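Local coordinates for EAL domain protein (Vibrio cholerae serotype O1, PDB 6IJ2) that probably hydrolyses cyclic dinucleotides such as c-di-GMP and cGAMP as a metal-dependent EAL-type phosphodiesterase, at residues L86-T89 and S90-I94; Y118-I122 and E123-F127; D191-R194 and Q195-K199. The protein carries 1 engineered substitution. One frame throughout, in Å; residues are numbered along the deposited sequence.

Contact 1 (L86-T89 and S90-I94)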
# COMPACT_ATOMS: atom_id res chain seq x y z
N LEU A 86 -14.20 21.81 -25.57
CA LEU A 86 -14.87 20.60 -26.04
C LEU A 86 -16.30 20.46 -25.51
O LEU A 86 -17.00 19.54 -25.92
CB LEU A 86 -14.06 19.36 -25.65
CG LEU A 86 -12.70 19.24 -26.33
CD1 LEU A 86 -11.85 18.14 -25.66
CD2 LEU A 86 -12.85 18.94 -27.81
N GLY A 87 -16.73 21.34 -24.61
CA GLY A 87 -18.10 21.32 -24.14
C GLY A 87 -18.37 20.34 -23.03
O GLY A 87 -19.50 19.84 -22.91
N LEU A 88 -17.37 20.05 -22.20
CA LEU A 88 -17.57 19.13 -21.08
C LEU A 88 -18.50 19.74 -20.03
O LEU A 88 -18.26 20.86 -19.56
CB LEU A 88 -16.22 18.80 -20.46
CG LEU A 88 -16.26 17.79 -19.31
CD1 LEU A 88 -16.93 16.51 -19.77
CD2 LEU A 88 -14.85 17.52 -18.79
N THR A 89 -19.57 19.01 -19.69
CA THR A 89 -20.51 19.47 -18.68
C THR A 89 -20.57 18.57 -17.45
O THR A 89 -21.30 18.88 -16.50
CB THR A 89 -21.92 19.63 -19.28
OG1 THR A 89 -22.37 18.39 -19.83
CG2 THR A 89 -21.89 20.70 -20.40
N SER A 90 -19.79 17.48 -17.43
CA SER A 90 -19.65 16.63 -16.26
C SER A 90 -18.28 16.88 -15.61
O SER A 90 -17.69 17.95 -15.79
CB SER A 90 -19.86 15.17 -16.69
OG SER A 90 -18.86 14.75 -17.60
N LYS A 91 -17.79 15.91 -14.85
CA LYS A 91 -16.59 16.11 -14.05
C LYS A 91 -15.31 16.07 -14.89
O LYS A 91 -15.21 15.33 -15.87
CB LYS A 91 -16.51 15.07 -12.93
CG LYS A 91 -17.68 15.15 -11.94
CD LYS A 91 -17.37 16.05 -10.76
CE LYS A 91 -18.57 16.18 -9.83
NZ LYS A 91 -18.99 14.86 -9.28
N LEU A 92 -14.35 16.92 -14.52
CA LEU A 92 -13.00 16.90 -15.06
C LEU A 92 -12.04 16.44 -13.96
O LEU A 92 -11.96 17.07 -12.90
CB LEU A 92 -12.61 18.28 -15.59
CG LEU A 92 -11.16 18.43 -16.06
CD1 LEU A 92 -10.88 17.52 -17.26
CD2 LEU A 92 -10.77 19.86 -16.34
N SER A 93 -11.33 15.34 -14.20
CA SER A 93 -10.44 14.75 -13.20
C SER A 93 -9.00 14.96 -13.63
O SER A 93 -8.63 14.60 -14.75
CB SER A 93 -10.73 13.27 -13.02
OG SER A 93 -10.14 12.78 -11.83
N ILE A 94 -8.20 15.56 -12.75
CA ILE A 94 -6.84 15.97 -13.07
C ILE A 94 -5.89 15.25 -12.14
O ILE A 94 -6.14 15.16 -10.93
CB ILE A 94 -6.65 17.50 -12.95
CG1 ILE A 94 -7.62 18.21 -13.90
CG2 ILE A 94 -5.21 17.90 -13.28
CD1 ILE A 94 -7.77 19.70 -13.63
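The isobutyl group of Leu88 reaches forward along the chain and meets Ser90, Lys91 and Leu92, tying the turn that leaves helix 68-85 to the start of strand 91-96. This is the loop between helix and strand of an EAL domain, a TIM-barrel-like fold. The apolar part is small. One branch of Leu88, CD2, lies 4.0 Å from CB of Leu92, and the two side chains cross at about a right angle. Leu88 places its CG anti to the backbone N (chi1 -177°), which points the isobutyl group forward, CD2 toward the strand and CD1 toward Ser90. Ala83 of helix 68-85 touches both leucines, while Tyr44 and Leu247 pack on Leu88 and Ile80 and Phe120 on Leu92.

Apolar-to-polar contacts make up the rest. The other branch, CD1 of Leu88, sits 3.4 Å from OG of Ser90, and CD2 approaches the carbonyl O of Lys91 at 3.7 Å. The hydroxyl of Ser90 stands between its own backbone N and carbonyl carbon (chi1 64°), on the side where CD1 arrives.

No hydrogen bond joins 86-89 to 90-94. Backbone bonding is directed outward instead: Lys91 pairs with Phe42 and Tyr44 of strand 41-49, and Leu92 with Asn124. At the start of the loop, Gly87, with positive phi (84°), ends the helix in a Schellman motif. The chemistry thus implies a turn whose own contact is van der Waals in kind, with the strand's polar backbone engaged by its neighbours in the sheet.

Contact 2 (Y118-I122 and E123-F127)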
# COMPACT_ATOMS: atom_id res chain seq x y z
N TYR A 118 -12.92 30.11 -17.82
CA TYR A 118 -13.61 29.17 -18.69
C TYR A 118 -14.97 28.77 -18.15
O TYR A 118 -15.60 27.86 -18.70
CB TYR A 118 -12.73 27.94 -18.91
CG TYR A 118 -11.46 28.30 -19.66
CD1 TYR A 118 -11.50 28.61 -21.01
CD2 TYR A 118 -10.23 28.36 -19.01
CE1 TYR A 118 -10.36 28.96 -21.70
CE2 TYR A 118 -9.08 28.71 -19.69
CZ TYR A 118 -9.16 29.01 -21.04
OH TYR A 118 -8.03 29.36 -21.74
N GLN A 119 -15.44 29.43 -17.09
CA GLN A 119 -16.79 29.23 -16.55
C GLN A 119 -17.03 27.77 -16.19
O GLN A 119 -18.12 27.23 -16.41
CB GLN A 119 -17.84 29.77 -17.53
CG GLN A 119 -17.55 31.20 -17.94
CD GLN A 119 -18.32 31.64 -19.17
OE1 GLN A 119 -18.94 30.83 -19.87
NE2 GLN A 119 -18.26 32.93 -19.45
N PHE A 120 -16.01 27.13 -15.61
CA PHE A 120 -16.06 25.73 -15.21
C PHE A 120 -16.10 25.66 -13.69
O PHE A 120 -15.14 26.09 -13.04
CB PHE A 120 -14.84 24.98 -15.75
CG PHE A 120 -15.05 23.49 -15.90
CD1 PHE A 120 -14.85 22.64 -14.82
CD2 PHE A 120 -15.40 22.95 -17.12
CE1 PHE A 120 -15.04 21.27 -14.96
CE2 PHE A 120 -15.58 21.59 -17.27
CZ PHE A 120 -15.39 20.75 -16.18
N PRO A 121 -17.17 25.16 -13.08
CA PRO A 121 -17.27 25.18 -11.61
C PRO A 121 -16.19 24.34 -10.93
O PRO A 121 -15.86 23.23 -11.36
CB PRO A 121 -18.66 24.60 -11.34
CG PRO A 121 -19.06 23.91 -12.62
CD PRO A 121 -18.42 24.69 -13.71
N ILE A 122 -15.66 24.90 -9.83
CA ILE A 122 -14.67 24.20 -9.00
C ILE A 122 -15.21 22.85 -8.56
O ILE A 122 -14.46 21.86 -8.47
CB ILE A 122 -14.29 25.08 -7.80
CG1 ILE A 122 -13.58 26.36 -8.27
CG2 ILE A 122 -13.44 24.33 -6.79
CD1 ILE A 122 -12.31 26.09 -9.02
N GLU A 123 -16.51 22.78 -8.31
CA GLU A 123 -17.14 21.56 -7.83
C GLU A 123 -17.18 20.47 -8.90
O GLU A 123 -17.41 19.29 -8.56
CB GLU A 123 -18.56 21.89 -7.33
CG GLU A 123 -19.23 23.08 -8.02
CD GLU A 123 -18.70 24.44 -7.55
OE1 GLU A 123 -18.63 24.68 -6.32
OE2 GLU A 123 -18.33 25.26 -8.41
N ASN A 124 -16.96 20.81 -10.17
CA ASN A 124 -16.87 19.80 -11.21
C ASN A 124 -15.43 19.44 -11.54
O ASN A 124 -15.19 18.74 -12.54
CB ASN A 124 -17.58 20.27 -12.48
CG ASN A 124 -19.09 20.28 -12.32
OD1 ASN A 124 -19.62 19.97 -11.26
ND2 ASN A 124 -19.78 20.65 -13.39
N ILE A 125 -14.46 19.89 -10.75
CA ILE A 125 -13.06 19.52 -10.92
C ILE A 125 -12.66 18.57 -9.81
O ILE A 125 -12.87 18.86 -8.62
CB ILE A 125 -12.15 20.77 -10.95
CG1 ILE A 125 -12.49 21.65 -12.15
CG2 ILE A 125 -10.67 20.37 -10.98
CD1 ILE A 125 -11.80 23.01 -12.13
N MET A 126 -12.11 17.41 -10.18
CA MET A 126 -11.65 16.40 -9.23
C MET A 126 -10.15 16.25 -9.38
O MET A 126 -9.65 16.17 -10.50
CB MET A 126 -12.33 15.05 -9.45
CG MET A 126 -11.84 13.97 -8.47
SD MET A 126 -12.90 12.52 -8.33
CE MET A 126 -12.60 11.67 -9.87
N PHE A 127 -9.44 16.23 -8.26
CA PHE A 127 -7.99 16.02 -8.28
C PHE A 127 -7.68 14.62 -7.79
O PHE A 127 -8.17 14.20 -6.74
CB PHE A 127 -7.27 17.07 -7.43
CG PHE A 127 -7.10 18.38 -8.14
CD1 PHE A 127 -6.10 18.53 -9.09
CD2 PHE A 127 -7.95 19.45 -7.89
CE1 PHE A 127 -5.95 19.73 -9.77
CE2 PHE A 127 -7.79 20.65 -8.56
CZ PHE A 127 -6.81 20.79 -9.50
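Phe120 and Pro121 meet Asn124 and Ile125 round a short 3-10 turn, the link that delivers the chain from helix 109-117 into strand 125-129 of the TIM-barrel-like EAL fold. The helix ends at a Schellman motif with Gln119, at positive phi, as its C-prime residue.

The tightly packed part faces inward. CD1 of Phe120 lies 3.7 Å from CG1 of Ile125, an oblique approach to the ring, while the carbonyl O of Asn124 comes to the ring edge, in its plane, 3.5 Å from CE1. Phe120 holds CG anti to the backbone N (chi1 -157°), which brings the CD1-CE1 edge of the ring to both residues. Its plane stands 83° from the Asn124 amide. Ala115 and Phe153 pack against both Ile122 and Ile125, so helix 109-117 and the loop carrying Phe153 cover part of the apolar side of the turn.

Two backbone bonds fasten the turn. Asn124 N donates to Pro121 O at 2.9 Å, and Ile125 N to Ile122 O at 3.0 Å; each donor sits well above the plane of the carbonyl it meets, as the tight i to i+3 curl brings it there.

The outer side, by contrast, is polar and more open to solvent, and no side-chain hydrogen bond spans it. Glu123 is exposed, and its chain bends at chi2 (-76°), turning the carboxylate back toward the CB edge of Pro121. Although OE2 also comes close to the Ile122 N-H, the angle is too poor for a hydrogen bond. Elsewhere on the proline, the Asn124 amide meets the ring obliquely from one side, with ND2 3.4 Å from CG of Pro121.

Contact 3 (D191-R194 and Q195-K199)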
# COMPACT_ATOMS: atom_id res chain seq x y z
N ASP A 191 -10.71 -14.88 -10.44
CA ASP A 191 -9.66 -14.89 -9.42
C ASP A 191 -10.29 -14.72 -8.05
O ASP A 191 -10.61 -13.60 -7.64
CB ASP A 191 -8.67 -13.76 -9.74
CG ASP A 191 -7.43 -13.78 -8.88
OD1 ASP A 191 -7.49 -14.28 -7.74
OD2 ASP A 191 -6.40 -13.25 -9.35
N GLN A 192 -10.44 -15.83 -7.30
CA GLN A 192 -11.14 -15.76 -6.02
C GLN A 192 -10.42 -14.88 -5.00
O GLN A 192 -11.07 -14.28 -4.14
CB GLN A 192 -11.34 -17.17 -5.45
CG GLN A 192 -12.23 -17.23 -4.21
CD GLN A 192 -11.44 -17.06 -2.91
OE1 GLN A 192 -10.21 -17.11 -2.90
NE2 GLN A 192 -12.16 -16.87 -1.80
N VAL A 193 -9.09 -14.81 -5.06
CA VAL A 193 -8.38 -13.92 -4.14
C VAL A 193 -8.74 -12.46 -4.42
O VAL A 193 -9.03 -11.69 -3.50
CB VAL A 193 -6.86 -14.14 -4.23
CG1 VAL A 193 -6.15 -13.01 -3.48
CG2 VAL A 193 -6.48 -15.52 -3.65
N ARG A 194 -8.71 -12.06 -5.69
CA ARG A 194 -9.08 -10.69 -6.02
C ARG A 194 -10.55 -10.42 -5.70
O ARG A 194 -10.90 -9.31 -5.28
CB ARG A 194 -8.77 -10.39 -7.49
CG ARG A 194 -7.29 -10.12 -7.76
CD ARG A 194 -6.99 -9.89 -9.23
NE ARG A 194 -5.66 -9.29 -9.41
CZ ARG A 194 -4.51 -9.95 -9.25
NH1 ARG A 194 -4.48 -11.24 -8.92
NH2 ARG A 194 -3.35 -9.31 -9.42
N GLN A 195 -11.41 -11.43 -5.85
CA GLN A 195 -12.81 -11.29 -5.48
C GLN A 195 -12.96 -10.98 -3.99
O GLN A 195 -13.74 -10.11 -3.61
CB GLN A 195 -13.58 -12.57 -5.83
CG GLN A 195 -13.70 -12.77 -7.34
CD GLN A 195 -14.26 -14.12 -7.71
OE1 GLN A 195 -14.69 -14.89 -6.85
NE2 GLN A 195 -14.24 -14.43 -9.00
N SER A 196 -12.21 -11.69 -3.14
CA SER A 196 -12.31 -11.43 -1.71
C SER A 196 -11.72 -10.08 -1.35
O SER A 196 -12.24 -9.39 -0.46
CB SER A 196 -11.62 -12.54 -0.90
OG SER A 196 -12.37 -13.74 -0.98
N ILE A 197 -10.62 -9.69 -2.00
CA ILE A 197 -10.05 -8.36 -1.76
C ILE A 197 -11.07 -7.28 -2.09
O ILE A 197 -11.30 -6.34 -1.31
CB ILE A 197 -8.75 -8.15 -2.56
CG1 ILE A 197 -7.64 -9.06 -2.04
CG2 ILE A 197 -8.29 -6.69 -2.48
CD1 ILE A 197 -6.34 -8.92 -2.83
N MET A 198 -11.72 -7.39 -3.25
CA MET A 198 -12.66 -6.35 -3.65
C MET A 198 -13.92 -6.38 -2.80
O MET A 198 -14.46 -5.32 -2.45
CB MET A 198 -12.99 -6.47 -5.13
CG MET A 198 -13.99 -5.42 -5.66
SD MET A 198 -13.27 -3.76 -5.88
CE MET A 198 -11.55 -4.12 -5.88
N LYS A 199 -14.42 -7.57 -2.46
CA LYS A 199 -15.63 -7.61 -1.64
C LYS A 199 -15.40 -6.91 -0.31
O LYS A 199 -16.24 -6.13 0.15
CB LYS A 199 -16.09 -9.05 -1.40
CG LYS A 199 -17.29 -9.15 -0.44
CD LYS A 199 -17.48 -10.56 0.10
CE LYS A 199 -18.65 -10.62 1.08
NZ LYS A 199 -18.84 -11.98 1.65
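Gln195, Arg194 and Gln192 dominate the first turn of helix 192-207. Gln195 lies back across the N-terminus, its CG beside its own backbone N and opposite the carbonyl carbon (chi1 -68°), 3.2 Å from Asp191 O. That same oxygen accepts Gln195 N at 2.9 Å, and the extended side chain carries its amide to Ile188 O, to which NE2 donates.

Arg194 ties the turn to its N-cap. Asp191 OD1 accepts Arg194 N at 3.3 Å, from above the carboxylate plane, and a weak bond from Val193 N. Its other oxygen, OD2, is met on the syn side, though tilted from the carboxylate plane, by Arg194 NH1 at 2.8 Å in a salt bridge, while Arg194 NE bonds Gly183 O. The cap therefore carries both a backbone and a charged grip, which would favour an ionised carboxylate.

Gln192 bends at chi2 (-89°) and brings NE2 to 3.2 Å from Ser196 OG, at an angle too poor for a hydrogen bond; Gln192 O takes Ser196 N.

Arg194 NH2 forms a salt bridge with Asp172 of the second subunit, whose helix 166-170 brings Leu170 onto Val193. Within the chain, helix 220-229 packs Trp225 on Gln195 and Met198.

Overall arrangement
Contacts 1 and 2 are successive helix-to-strand links on the same side of the chain's centre, their own centres 8 Å apart, and they feed neighbouring parallel strands. Those strands join directly: Leu92 O to Met126 N and Ile94 N to Met126 O, both 2.7 Å, are probable hydrogen bonds. They continue to Asn95 and Glu128, two ligands of a bound calcium ion; the side chains of Leu92 and Ile125 are about 11 and 13 Å from a calcium. Contact 3 stands across the chain's centre, 32 and 35 Å from contacts 1 and 2 between centres, and faces the second subunit. Nearest atoms of contacts 1, 2 and 3 are about 5, 9 and 13 Å from the bound dinucleotide.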